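Local coordinates for protein tyrosinase (Aspergillus oryzae, PDB 6JU8) that probably oxidises L-tyrosine and L-dopa to L-dopaquinone with molecular oxygen at a pair of copper ions, as a melanin-forming enzyme of the tyrosinase family, at residues S63-A68 against Y213-Q218; D166-P171 against P281-M286; I172-P177 against D369-L374; F227-D232 against W355-M360; D275-V280 against T287-T292. The protein carries 1 engineered substitution. All blocks are in the same frame, centred on the assembly; numbering follows the deposited sequence.

Contact 1. Residues S63-A68 against Y213-Q218; sequences SYFRLA and YAITSQ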
# COMPACT_ATOMS: atom_id res chain seq x y z
N SER A 63 -16.86 6.07 19.96
CA SER A 63 -16.44 5.48 18.68
C SER A 63 -15.04 5.94 18.33
O SER A 63 -14.59 7.02 18.77
CB SER A 63 -17.39 5.87 17.55
OG SER A 63 -17.40 7.28 17.35
N TYR A 64 -14.34 5.17 17.49
CA TYR A 64 -13.01 5.62 17.07
C TYR A 64 -13.04 6.99 16.41
O TYR A 64 -12.22 7.87 16.71
CB TYR A 64 -12.42 4.58 16.11
CG TYR A 64 -10.97 4.89 15.75
CD1 TYR A 64 -9.92 4.38 16.51
CD2 TYR A 64 -10.68 5.67 14.64
CE1 TYR A 64 -8.60 4.66 16.17
CE2 TYR A 64 -9.37 5.97 14.29
CZ TYR A 64 -8.35 5.46 15.07
OH TYR A 64 -7.04 5.75 14.72
N PHE A 65 -14.01 7.19 15.51
CA PHE A 65 -14.09 8.46 14.81
C PHE A 65 -14.19 9.61 15.82
O PHE A 65 -13.52 10.63 15.73
CB PHE A 65 -15.29 8.52 13.85
CG PHE A 65 -15.35 9.81 13.09
CD1 PHE A 65 -15.87 10.97 13.67
CD2 PHE A 65 -14.86 9.88 11.77
CE1 PHE A 65 -15.90 12.18 12.98
CE2 PHE A 65 -14.88 11.08 11.09
CZ PHE A 65 -15.42 12.21 11.68
N ARG A 66 -15.09 9.47 16.81
CA ARG A 66 -15.28 10.58 17.75
C ARG A 66 -14.10 10.75 18.68
O ARG A 66 -13.79 11.89 19.07
CB ARG A 66 -16.58 10.37 18.53
CG ARG A 66 -17.85 10.45 17.70
CD ARG A 66 -18.18 11.86 17.21
NE ARG A 66 -18.22 12.85 18.29
CZ ARG A 66 -19.21 12.98 19.15
NH1 ARG A 66 -20.27 12.17 19.11
NH2 ARG A 66 -19.16 13.91 20.11
N LEU A 67 -13.43 9.68 19.08
CA LEU A 67 -12.21 9.82 19.89
C LEU A 67 -11.09 10.50 19.12
O LEU A 67 -10.46 11.43 19.64
CB LEU A 67 -11.75 8.43 20.37
CG LEU A 67 -12.71 7.78 21.37
CD1 LEU A 67 -12.32 6.33 21.57
CD2 LEU A 67 -12.68 8.55 22.69
N ALA A 68 -10.87 10.09 17.87
CA ALA A 68 -9.92 10.79 17.01
C ALA A 68 -10.35 12.24 16.77
O ALA A 68 -9.52 13.14 16.64
CB ALA A 68 -9.80 10.06 15.68
N TYR A 213 -20.12 16.38 11.23
CA TYR A 213 -18.93 15.55 11.30
C TYR A 213 -18.11 15.49 10.02
O TYR A 213 -17.06 14.84 10.02
CB TYR A 213 -19.30 14.11 11.68
CG TYR A 213 -19.98 14.06 13.02
CD1 TYR A 213 -19.26 14.36 14.17
CD2 TYR A 213 -21.33 13.75 13.17
CE1 TYR A 213 -19.83 14.35 15.42
CE2 TYR A 213 -21.92 13.74 14.42
CZ TYR A 213 -21.17 14.03 15.54
OH TYR A 213 -21.73 14.01 16.80
N ALA A 214 -18.56 16.11 8.94
CA ALA A 214 -17.82 16.03 7.68
C ALA A 214 -16.41 16.61 7.83
O ALA A 214 -16.20 17.67 8.43
CB ALA A 214 -18.57 16.76 6.57
N ILE A 215 -15.43 15.89 7.27
CA ILE A 215 -14.04 16.30 7.25
C ILE A 215 -13.82 17.14 5.99
O ILE A 215 -14.03 16.65 4.89
CB ILE A 215 -13.10 15.07 7.22
CG1 ILE A 215 -13.33 14.11 8.39
CG2 ILE A 215 -11.63 15.49 7.13
CD1 ILE A 215 -12.94 14.66 9.75
N THR A 216 -13.40 18.38 6.13
CA THR A 216 -13.08 19.22 4.98
C THR A 216 -11.67 18.97 4.48
O THR A 216 -10.86 18.32 5.13
CB THR A 216 -13.21 20.72 5.34
OG1 THR A 216 -12.25 21.07 6.33
CG2 THR A 216 -14.60 21.00 5.93
N SER A 217 -11.37 19.52 3.30
CA SER A 217 -9.97 19.69 2.93
C SER A 217 -9.28 20.54 4.00
O SER A 217 -9.92 21.24 4.80
CB SER A 217 -9.82 20.33 1.57
OG SER A 217 -10.33 21.66 1.51
N GLN A 218 -7.95 20.45 4.04
CA GLN A 218 -7.16 21.10 5.06
C GLN A 218 -6.00 21.86 4.44
O GLN A 218 -5.14 21.31 3.75
CB GLN A 218 -6.63 20.04 6.04
CG GLN A 218 -7.74 19.20 6.65
CD GLN A 218 -8.69 19.96 7.54
OE1 GLN A 218 -8.35 20.99 8.15
NE2 GLN A 218 -9.90 19.44 7.69

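Contact 2. Residues D166-P171 against P281-M286; sequences DELRLP and PTLQDM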
# COMPACT_ATOMS: atom_id res chain seq x y z
N ASP A 166 19.45 -2.20 11.90
CA ASP A 166 20.23 -1.14 11.30
C ASP A 166 19.35 0.03 10.85
O ASP A 166 19.86 1.06 10.40
CB ASP A 166 20.98 -1.72 10.10
CG ASP A 166 20.09 -2.35 9.04
OD1 ASP A 166 18.95 -2.77 9.34
OD2 ASP A 166 20.54 -2.43 7.86
N GLU A 167 18.03 -0.14 10.88
CA GLU A 167 16.96 0.61 10.23
C GLU A 167 15.85 0.97 11.22
O GLU A 167 15.34 0.07 11.91
CB GLU A 167 16.30 -0.21 9.09
CG GLU A 167 15.36 0.57 8.20
CD GLU A 167 14.48 -0.20 7.24
OE1 GLU A 167 14.34 -1.45 7.31
OE2 GLU A 167 13.86 0.42 6.33
N LEU A 168 15.40 2.23 11.30
CA LEU A 168 14.16 2.54 11.98
C LEU A 168 13.00 2.11 11.10
O LEU A 168 13.08 2.16 9.86
CB LEU A 168 14.11 4.04 12.27
CG LEU A 168 15.30 4.65 13.01
CD1 LEU A 168 15.13 6.16 13.10
CD2 LEU A 168 15.42 4.02 14.39
N ARG A 169 11.91 1.66 11.70
CA ARG A 169 10.80 1.16 10.90
C ARG A 169 9.47 1.46 11.57
O ARG A 169 9.37 1.44 12.81
CB ARG A 169 10.86 -0.37 10.75
CG ARG A 169 12.09 -0.88 10.00
CD ARG A 169 11.94 -2.40 9.84
NE ARG A 169 13.20 -3.02 9.40
CZ ARG A 169 13.37 -4.34 9.44
NH1 ARG A 169 12.40 -5.11 9.91
NH2 ARG A 169 14.52 -4.85 9.01
N LEU A 170 8.43 1.64 10.76
CA LEU A 170 7.08 1.52 11.33
C LEU A 170 6.88 0.16 12.01
O LEU A 170 7.49 -0.84 11.64
CB LEU A 170 6.01 1.65 10.25
CG LEU A 170 5.95 2.95 9.47
CD1 LEU A 170 4.70 3.05 8.59
CD2 LEU A 170 6.06 4.18 10.35
N PRO A 171 5.99 0.06 12.99
CA PRO A 171 5.74 -1.24 13.63
C PRO A 171 5.38 -2.33 12.63
O PRO A 171 4.62 -2.10 11.67
CB PRO A 171 4.49 -0.97 14.49
CG PRO A 171 4.59 0.49 14.80
CD PRO A 171 5.14 1.14 13.54
N PRO A 281 21.70 15.35 12.96
CA PRO A 281 21.54 14.06 13.61
C PRO A 281 20.51 13.18 12.92
O PRO A 281 19.56 13.65 12.31
CB PRO A 281 21.02 14.42 15.01
CG PRO A 281 21.43 15.86 15.18
CD PRO A 281 21.22 16.47 13.82
N THR A 282 20.72 11.87 13.06
CA THR A 282 19.66 10.92 12.75
C THR A 282 18.51 11.04 13.74
O THR A 282 18.65 11.71 14.79
CB THR A 282 20.21 9.50 12.80
OG1 THR A 282 20.62 9.22 14.15
CG2 THR A 282 21.43 9.31 11.89
N LEU A 283 17.37 10.40 13.44
CA LEU A 283 16.28 10.42 14.41
C LEU A 283 16.70 9.76 15.72
O LEU A 283 16.31 10.24 16.79
CB LEU A 283 15.02 9.80 13.82
CG LEU A 283 13.82 9.65 14.75
CD1 LEU A 283 13.38 10.98 15.37
CD2 LEU A 283 12.65 9.00 13.97
N GLN A 284 17.48 8.66 15.65
CA GLN A 284 17.89 8.04 16.92
C GLN A 284 18.79 8.99 17.72
O GLN A 284 18.65 9.12 18.95
CB GLN A 284 18.60 6.72 16.67
CG GLN A 284 19.05 6.03 17.95
CD GLN A 284 19.64 4.66 17.65
OE1 GLN A 284 20.85 4.54 17.55
NE2 GLN A 284 18.79 3.65 17.48
N ASP A 285 19.75 9.60 17.03
CA ASP A 285 20.65 10.49 17.78
C ASP A 285 19.92 11.71 18.33
O ASP A 285 20.21 12.19 19.43
CB ASP A 285 21.83 10.90 16.90
CG ASP A 285 22.85 11.67 17.74
OD1 ASP A 285 23.24 11.19 18.82
OD2 ASP A 285 23.26 12.74 17.30
N MET A 286 18.98 12.25 17.53
CA MET A 286 18.24 13.42 18.04
C MET A 286 17.48 13.05 19.31
O MET A 286 17.39 13.84 20.26
CB MET A 286 17.27 13.94 16.97
CG MET A 286 16.78 15.34 17.27
SD MET A 286 18.03 16.60 17.01
CE MET A 286 17.80 16.87 15.24

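Contact 3. Residues I172-P177 against D369-L374; sequences ILVTMP and DPIFWL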
# COMPACT_ATOMS: atom_id res chain seq x y z
N ILE A 172 5.87 -3.53 12.92
CA ILE A 172 5.47 -4.70 12.14
C ILE A 172 3.96 -4.71 11.92
O ILE A 172 3.45 -4.83 10.80
CB ILE A 172 5.90 -6.01 12.83
CG1 ILE A 172 7.43 -6.12 13.00
CG2 ILE A 172 5.37 -7.21 12.08
CD1 ILE A 172 7.86 -7.13 14.05
N LEU A 173 3.24 -4.62 13.05
CA LEU A 173 1.80 -4.87 12.97
C LEU A 173 1.12 -3.77 12.18
O LEU A 173 0.09 -4.00 11.53
CB LEU A 173 1.27 -5.00 14.41
CG LEU A 173 -0.20 -5.30 14.57
CD1 LEU A 173 -0.58 -6.60 13.87
CD2 LEU A 173 -0.56 -5.41 16.06
N VAL A 174 1.65 -2.54 12.20
CA VAL A 174 1.02 -1.45 11.44
C VAL A 174 1.08 -1.70 9.95
O VAL A 174 0.25 -1.18 9.19
CB VAL A 174 1.69 -0.14 11.88
CG1 VAL A 174 1.61 0.96 10.85
CG2 VAL A 174 1.11 0.36 13.21
N THR A 175 2.06 -2.49 9.50
CA THR A 175 2.27 -2.69 8.06
C THR A 175 1.54 -3.92 7.53
O THR A 175 1.69 -4.19 6.35
CB THR A 175 3.77 -2.78 7.71
OG1 THR A 175 4.37 -3.96 8.26
CG2 THR A 175 4.50 -1.56 8.23
N MET A 176 0.76 -4.59 8.36
CA MET A 176 0.07 -5.82 7.95
C MET A 176 -1.41 -5.56 7.68
O MET A 176 -2.17 -5.15 8.56
CB MET A 176 0.15 -6.85 9.11
CG MET A 176 1.52 -7.43 9.31
SD MET A 176 1.70 -8.28 10.89
CE MET A 176 0.28 -9.36 10.83
N PRO A 177 -1.89 -5.77 6.45
CA PRO A 177 -3.33 -5.53 6.21
C PRO A 177 -4.24 -6.47 6.99
O PRO A 177 -5.36 -6.08 7.35
CB PRO A 177 -3.46 -5.76 4.70
CG PRO A 177 -2.09 -5.63 4.14
CD PRO A 177 -1.14 -6.06 5.22
N ASP A 369 -5.39 8.17 11.87
CA ASP A 369 -4.52 7.04 11.53
C ASP A 369 -4.19 6.28 12.80
O ASP A 369 -3.67 6.92 13.74
CB ASP A 369 -3.23 7.54 10.87
CG ASP A 369 -2.38 6.40 10.32
OD1 ASP A 369 -2.30 5.36 11.04
OD2 ASP A 369 -1.79 6.56 9.23
N PRO A 370 -4.47 4.99 12.91
CA PRO A 370 -4.22 4.28 14.18
C PRO A 370 -2.80 4.37 14.69
O PRO A 370 -2.58 4.19 15.90
CB PRO A 370 -4.60 2.83 13.82
CG PRO A 370 -5.69 3.01 12.78
CD PRO A 370 -5.18 4.13 11.90
N ILE A 371 -1.79 4.59 13.84
CA ILE A 371 -0.44 4.76 14.36
C ILE A 371 -0.29 6.02 15.22
O ILE A 371 0.65 6.11 16.03
CB ILE A 371 0.63 4.75 13.25
CG1 ILE A 371 2.00 4.38 13.82
CG2 ILE A 371 0.63 6.06 12.47
CD1 ILE A 371 3.10 4.28 12.79
N PHE A 372 -1.16 7.01 15.06
CA PHE A 372 -1.14 8.23 15.86
C PHE A 372 -0.94 7.89 17.34
O PHE A 372 -0.13 8.48 18.05
CB PHE A 372 -2.47 8.99 15.69
CG PHE A 372 -2.60 10.18 16.60
CD1 PHE A 372 -3.13 10.03 17.87
CD2 PHE A 372 -2.19 11.44 16.17
CE1 PHE A 372 -3.24 11.13 18.71
CE2 PHE A 372 -2.30 12.54 16.98
CZ PHE A 372 -2.84 12.37 18.25
N TRP A 373 -1.73 6.94 17.83
CA TRP A 373 -1.78 6.66 19.26
C TRP A 373 -0.52 5.96 19.73
O TRP A 373 -0.10 6.12 20.87
CB TRP A 373 -3.01 5.78 19.51
CG TRP A 373 -4.27 6.35 18.90
CD1 TRP A 373 -4.80 6.04 17.67
CD2 TRP A 373 -5.17 7.30 19.50
NE1 TRP A 373 -5.96 6.76 17.46
CE2 TRP A 373 -6.20 7.53 18.58
CE3 TRP A 373 -5.19 7.98 20.73
CZ2 TRP A 373 -7.25 8.40 18.85
CZ3 TRP A 373 -6.24 8.85 21.00
CH2 TRP A 373 -7.27 9.07 20.05
N LEU A 374 0.06 5.16 18.84
CA LEU A 374 1.32 4.45 19.15
C LEU A 374 2.50 5.40 19.17
O LEU A 374 3.37 5.30 20.05
CB LEU A 374 1.52 3.35 18.11
CG LEU A 374 0.37 2.36 17.91
CD1 LEU A 374 0.74 1.35 16.83
CD2 LEU A 374 -0.04 1.66 19.19

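Contact 4. Residues F227-D232 against W355-M360; sequences FDLPFD and WGAGHM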
# COMPACT_ATOMS: atom_id res chain seq x y z
N PHE A 227 -1.81 24.80 -0.24
CA PHE A 227 -2.45 23.64 -0.86
C PHE A 227 -3.59 23.17 0.03
O PHE A 227 -3.43 23.12 1.25
CB PHE A 227 -1.44 22.51 -1.07
CG PHE A 227 -0.39 22.93 -2.07
CD1 PHE A 227 -0.55 22.77 -3.43
CD2 PHE A 227 0.75 23.56 -1.60
CE1 PHE A 227 0.39 23.24 -4.32
CE2 PHE A 227 1.70 24.03 -2.49
CZ PHE A 227 1.53 23.86 -3.84
N ASP A 228 -4.71 22.81 -0.59
CA ASP A 228 -5.83 22.22 0.13
C ASP A 228 -5.74 20.70 0.07
O ASP A 228 -6.07 20.04 -0.92
CB ASP A 228 -7.14 22.75 -0.45
CG ASP A 228 -7.28 24.26 -0.29
OD1 ASP A 228 -7.09 24.73 0.85
OD2 ASP A 228 -7.54 24.97 -1.27
N LEU A 229 -5.20 20.12 1.14
CA LEU A 229 -5.04 18.65 1.16
C LEU A 229 -6.40 18.01 1.13
O LEU A 229 -7.24 18.36 1.98
CB LEU A 229 -4.31 18.26 2.46
CG LEU A 229 -2.91 18.87 2.65
CD1 LEU A 229 -2.29 18.39 3.96
CD2 LEU A 229 -2.05 18.47 1.46
N PRO A 230 -6.66 17.13 0.17
CA PRO A 230 -8.04 16.67 -0.08
C PRO A 230 -8.57 15.57 0.82
O PRO A 230 -9.11 14.56 0.36
CB PRO A 230 -7.97 16.17 -1.53
CG PRO A 230 -6.56 15.65 -1.68
CD PRO A 230 -5.73 16.62 -0.86
N PHE A 231 -8.48 15.77 2.13
CA PHE A 231 -8.94 14.79 3.11
C PHE A 231 -10.45 14.61 3.03
O PHE A 231 -10.92 13.55 3.46
CB PHE A 231 -8.48 15.18 4.51
CG PHE A 231 -6.99 15.11 4.65
CD1 PHE A 231 -6.29 13.93 4.47
CD2 PHE A 231 -6.25 16.25 4.98
CE1 PHE A 231 -4.92 13.86 4.62
CE2 PHE A 231 -4.89 16.18 5.18
CZ PHE A 231 -4.21 14.98 5.04
N ASP A 232 -11.20 15.56 2.49
CA ASP A 232 -12.62 15.35 2.25
C ASP A 232 -12.90 14.26 1.22
O ASP A 232 -13.99 13.69 1.22
CB ASP A 232 -13.26 16.68 1.79
CG ASP A 232 -12.59 17.35 0.60
OD1 ASP A 232 -11.36 17.26 0.44
OD2 ASP A 232 -13.31 17.97 -0.22
N TRP A 355 7.86 11.99 -2.38
CA TRP A 355 6.58 12.64 -2.71
C TRP A 355 5.39 11.87 -2.15
O TRP A 355 5.36 10.63 -2.21
CB TRP A 355 6.47 12.68 -4.24
CG TRP A 355 5.32 13.46 -4.80
CD1 TRP A 355 4.52 14.41 -4.21
CD2 TRP A 355 4.85 13.32 -6.15
NE1 TRP A 355 3.57 14.88 -5.10
CE2 TRP A 355 3.77 14.21 -6.32
CE3 TRP A 355 5.26 12.51 -7.23
CZ2 TRP A 355 3.08 14.32 -7.52
CZ3 TRP A 355 4.56 12.63 -8.44
CH2 TRP A 355 3.49 13.53 -8.58
N GLY A 356 4.44 12.59 -1.58
CA GLY A 356 3.13 12.13 -1.23
C GLY A 356 2.68 12.64 0.13
O GLY A 356 3.53 12.84 1.03
N ALA A 357 1.38 12.83 0.28
CA ALA A 357 0.86 13.35 1.55
C ALA A 357 -0.14 12.38 2.17
O ALA A 357 -0.79 11.58 1.48
CB ALA A 357 0.19 14.70 1.35
N GLY A 358 -0.33 12.50 3.47
CA GLY A 358 -1.29 11.62 4.15
C GLY A 358 -1.55 12.13 5.57
O GLY A 358 -0.98 13.10 6.05
N HIS A 359 -2.47 11.42 6.22
CA HIS A 359 -3.14 11.93 7.40
C HIS A 359 -2.18 12.34 8.51
O HIS A 359 -2.37 13.39 9.14
CB HIS A 359 -4.15 10.88 7.92
CG HIS A 359 -5.33 10.82 6.98
ND1 HIS A 359 -5.22 10.29 5.70
CD2 HIS A 359 -6.62 11.22 7.09
CE1 HIS A 359 -6.37 10.41 5.08
NE2 HIS A 359 -7.26 10.96 5.90
N MET A 360 -1.17 11.51 8.79
CA MET A 360 -0.33 11.78 9.95
C MET A 360 0.42 13.11 9.87
O MET A 360 0.87 13.62 10.91
CB MET A 360 0.65 10.63 10.23
CG MET A 360 0.01 9.55 11.10
SD MET A 360 -0.08 10.02 12.86
CE MET A 360 1.65 9.85 13.31
O HOH W 1 -9.87 12.01 5.57

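Contact 5. Residues D275-V280 against T287-T292; sequences DGWDSV and TFRLLT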
# COMPACT_ATOMS: atom_id res chain seq x y z
N ASP A 275 21.09 25.12 10.07
CA ASP A 275 22.33 25.81 9.69
C ASP A 275 23.11 26.12 10.97
O ASP A 275 22.55 26.62 11.95
CB ASP A 275 21.98 27.06 8.89
CG ASP A 275 23.10 27.72 8.13
OD1 ASP A 275 24.10 27.06 7.75
OD2 ASP A 275 23.01 28.95 7.89
N GLY A 276 24.41 25.84 10.99
CA GLY A 276 25.21 26.18 12.17
C GLY A 276 25.30 25.06 13.19
O GLY A 276 26.07 25.15 14.14
N TRP A 277 24.54 23.98 13.01
CA TRP A 277 24.60 22.85 13.93
C TRP A 277 25.90 22.08 13.81
O TRP A 277 26.55 22.12 12.78
CB TRP A 277 23.44 21.88 13.70
CG TRP A 277 22.17 22.27 14.40
CD1 TRP A 277 21.57 23.49 14.45
CD2 TRP A 277 21.34 21.37 15.15
NE1 TRP A 277 20.40 23.41 15.20
CE2 TRP A 277 20.25 22.11 15.63
CE3 TRP A 277 21.44 20.00 15.45
CZ2 TRP A 277 19.24 21.54 16.41
CZ3 TRP A 277 20.42 19.44 16.22
CH2 TRP A 277 19.35 20.20 16.69
N ASP A 278 26.25 21.37 14.88
CA ASP A 278 27.46 20.56 14.90
C ASP A 278 27.40 19.47 13.84
O ASP A 278 28.41 19.12 13.24
CB ASP A 278 27.73 19.93 16.26
CG ASP A 278 26.68 18.96 16.77
OD1 ASP A 278 25.49 19.34 16.89
OD2 ASP A 278 27.02 17.79 17.09
N SER A 279 26.20 18.96 13.61
CA SER A 279 25.93 17.87 12.69
C SER A 279 24.42 17.87 12.44
O SER A 279 23.69 18.57 13.14
CB SER A 279 26.36 16.51 13.24
OG SER A 279 25.61 16.18 14.40
N VAL A 280 24.00 17.09 11.47
CA VAL A 280 22.58 16.85 11.26
C VAL A 280 22.28 15.45 11.78
O VAL A 280 22.67 14.47 11.13
CB VAL A 280 22.24 16.94 9.76
CG1 VAL A 280 20.81 16.50 9.53
CG2 VAL A 280 22.52 18.36 9.27
N THR A 287 16.93 11.85 19.34
CA THR A 287 16.19 11.35 20.51
C THR A 287 17.13 11.15 21.67
O THR A 287 16.86 11.51 22.84
CB THR A 287 15.45 10.05 20.12
OG1 THR A 287 14.52 10.36 19.07
CG2 THR A 287 14.63 9.55 21.30
N PHE A 288 18.30 10.56 21.43
CA PHE A 288 19.35 10.45 22.45
C PHE A 288 19.71 11.80 23.05
O PHE A 288 19.79 11.95 24.27
CB PHE A 288 20.58 9.79 21.84
CG PHE A 288 21.71 9.59 22.83
CD1 PHE A 288 21.66 8.62 23.82
CD2 PHE A 288 22.81 10.41 22.78
CE1 PHE A 288 22.69 8.46 24.73
CE2 PHE A 288 23.86 10.23 23.65
CZ PHE A 288 23.83 9.25 24.64
N ARG A 289 19.91 12.80 22.19
CA ARG A 289 20.26 14.14 22.69
C ARG A 289 19.12 14.70 23.55
O ARG A 289 19.37 15.37 24.55
CB ARG A 289 20.51 15.04 21.47
CG ARG A 289 21.82 14.71 20.76
CD ARG A 289 21.99 15.60 19.53
NE ARG A 289 23.17 15.21 18.77
CZ ARG A 289 23.97 16.02 18.10
NH1 ARG A 289 23.73 17.32 18.04
NH2 ARG A 289 25.02 15.52 17.47
N LEU A 290 17.87 14.45 23.17
CA LEU A 290 16.73 14.94 23.94
C LEU A 290 16.77 14.42 25.36
O LEU A 290 16.47 15.14 26.32
CB LEU A 290 15.41 14.50 23.29
CG LEU A 290 14.15 14.95 24.07
CD1 LEU A 290 13.96 16.45 24.02
CD2 LEU A 290 12.92 14.22 23.53
N LEU A 291 17.11 13.14 25.49
CA LEU A 291 17.05 12.47 26.78
C LEU A 291 18.29 12.68 27.63
O LEU A 291 18.23 12.40 28.84
CB LEU A 291 16.83 10.96 26.56
CG LEU A 291 15.54 10.58 25.83
CD1 LEU A 291 15.48 9.09 25.60
CD2 LEU A 291 14.29 11.08 26.57
N THR A 292 19.39 13.15 27.04
CA THR A 292 20.65 13.20 27.78
C THR A 292 21.25 14.59 27.87
O THR A 292 22.24 14.75 28.61
CB THR A 292 21.70 12.26 27.15
OG1 THR A 292 21.95 12.66 25.80
CG2 THR A 292 21.21 10.82 27.17

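Contact 1. Residues S63-A68 against Y213-Q218
Helical residues 64-68 face the loop 213-218, the backbones approaching most closely at Arg66 and Tyr213, whose CA atoms lie 8.9 Å apart. The helix belongs to the common central domain of tyrosinase and leads toward the copper ligand His71; Ser63 is its N-cap, OG accepting from Arg66 N. Phe65 and Tyr213 do most of the packing. Phe65 sends its ring off the helix to the loop because chi1 (-178°) turns CG away from the backbone N, and Phe65 CZ lies 3.5 Å from Tyr213 O and 4.0 Å from Ile215 CD1. Arg66 folds back on itself, bent at chi2 and chi3, and lays CD 3.5 Å from Tyr213 CE1. Its guanidinium plane is 38° from the phenol ring. The polar ends of this arginine are claimed elsewhere: NH2 forms a salt bridge with Glu77, and NH1 bonds to Leu58 O. Tyr213 OH lies over one guanidinium face, 3.3 Å from Arg66 NH1 at an angle too poor for a hydrogen bond.

Contact 2. Residues D166-P171 against P281-M286
Leu168 and Leu283 make the apolar part of this contact, and a single methyl group does the touching. Leu168 CD1 meets Leu283 CB at 3.7 Å and Leu283 CD2 at 3.9 Å, so it packs against the root of the other leucine as well as one of its branches. The two side chains run aslant to each other. A chi1 of -53° puts Leu168 CG opposite its own carbonyl carbon, and CD1 is the branch that reaches Leu283. The same methyl also lies 4.3 Å from Gln284 N, at the first turn of the helix.

That turn opens the helix 283-292 of the common central domain of tyrosinase, and the contact joins it to the irregular chain 166-171. Leu283 also packs on Ile331 and Val335 of helix 328-340, the helix that carries the copper ligands His332 and His336.

Polar groups within each segment are paired separately. Thr282 is the N-cap, its OG1 accepting from Asp285 N at 3.0 Å in a fairly straight bond (164°). Gln284 turns its NE2 to Ala153 O. In the other segment, Arg169 lies at the dimer interface: its NH2 bonds to Asn245 O of the second subunit, and the ring of Tyr246 of that subunit makes a cation-pi contact with Arg169.

Contact 3. Residues I172-P177 against D369-L374
Val174 stands with its two methyl groups divided between Ile371 and Leu374, a small branched side chain set against successive turns of a helix. That helix, 371-389, is one of those that hold the dicopper centre in the tyrosinase fold, for it carries the copper ligand His376; Val174 comes from the short 3-10 turn 173-175.

The two partners are met differently. Against Ile371 the valine stands at about a right angle, and Val174 CG1 touches the end of the chain, Ile371 CD1, at 4.1 Å. The valine and Leu374 lie alongside each other, pointing opposite ways, with Val174 CG2 3.8 Å from Leu374 CD1. CG2 also lies 4.2 Å from Ile371 CG1, and so touches both helix residues. The extended isoleucine chain explains its reach: CG1 is anti to the backbone N (chi1 -158°) and chi2 is also extended, which carries CD1 out to the valine.

Both backbones are fixed locally. Ile172 O takes two bonds, from Thr175 N and Thr175 OG1, which arrive over the same face of its carbonyl plane and close the turn that presents Val174. Asp369 caps the turn that leads into the helix, and its other oxygen, OD2, forms a salt bridge with Lys239. Asp369 OD1 accepts from Ile371 N at 2.9 Å and 162°, on its anti side and 29° out of the carboxylate plane.

Contact 4. Residues F227-D232 against W355-M360
This contact lies near the dicopper site and packs a histidine against a phenylalanine; His359 is not a copper ligand, but its side chain lies about 8 Å from that of the ligand His336, whose ND1 is hydrogen-bonded to Met360 O. Phe231 presents its edge to one face of the His359 imidazole in an edge-to-face pair, ring centroids 4.5 Å apart and planes at 56°. Phe231 CD1 comes closest, 3.4 Å from His359 NE2, above the imidazole but offset toward its rim. CZ of the same phenyl ring lies 3.9 Å from Gly358 O, which is near the ring plane at its edge. A water in the imidazole plane ties the pair together: it donates to Phe231 O and is 2.8 Å from His359 NE2. Beside the rings, Leu229 CD2 touches Ala357 CB at 4.4 Å. The contact thus lays the end of strand 225-229, paired with strand 218-222, over strand 356-357, and Met360 beyond it packs on helix 371-389.

Contact 5. Residues D275-V280 against T287-T292
Asp278 and Arg289 approach from opposite directions and form a two-pronged salt bridge. Arg289 NH2 donates to Asp278 OD2 at 3.0 Å (145°), using the syn lone pair of that oxygen. Arg289 NH1 lies 2.9 Å from Asp278 OD1, at the guanidinium edge and in its plane, although the position of OD1 is less sure. Carboxylate and guanidinium planes are 24° apart, nearly coplanar, which suits a two-bond bridge. Ser279 OG stands 3.2 Å from Arg289 NH2 beside the carboxylate, and Trp277 CZ3 approaches Arg289 NH1 at 4.3 Å.

The next shell sets these groups in place. Arg289 is extended from CG to NE, and its NE forms a second salt bridge, with Asp285 one turn earlier on the same helix; NH1 also donates to Asn324 O. The arginine is thus held by two acids and a carbonyl, which should limit rotation of its guanidinium. On the loop side, Asp278 N bonds to Asn324 OD1, and so Asn324 grips both halves of the contact.

Away from the copper centre, at the surface of the central domain, a bidentate carboxylate-guanidinium salt bridge ties the loop before helix 283-292 back to the helix.

Overall arrangement
Four of the five contacts are buried, and contact 5 alone lies at the surface, where charge replaces apolar packing. Contacts 2 and 5 use the same helix, 283-292: its start is packed through leucine, its later turn held through arginine. Contacts 2 and 3 adjoin through Leu170 and Pro171 against Ile371, and both are aliphatic; like contact 4, they touch the second subunit. Aromatic rings mark contacts 1 and 4, which are joined by the backbone bond from Leu229 N to Gln218 O. Contact 3, closest to the chain's centre, meets contact 1 through Tyr64 and Trp373 and contact 4 through Met360, thereby linking both to the copper-bearing helix 371-389.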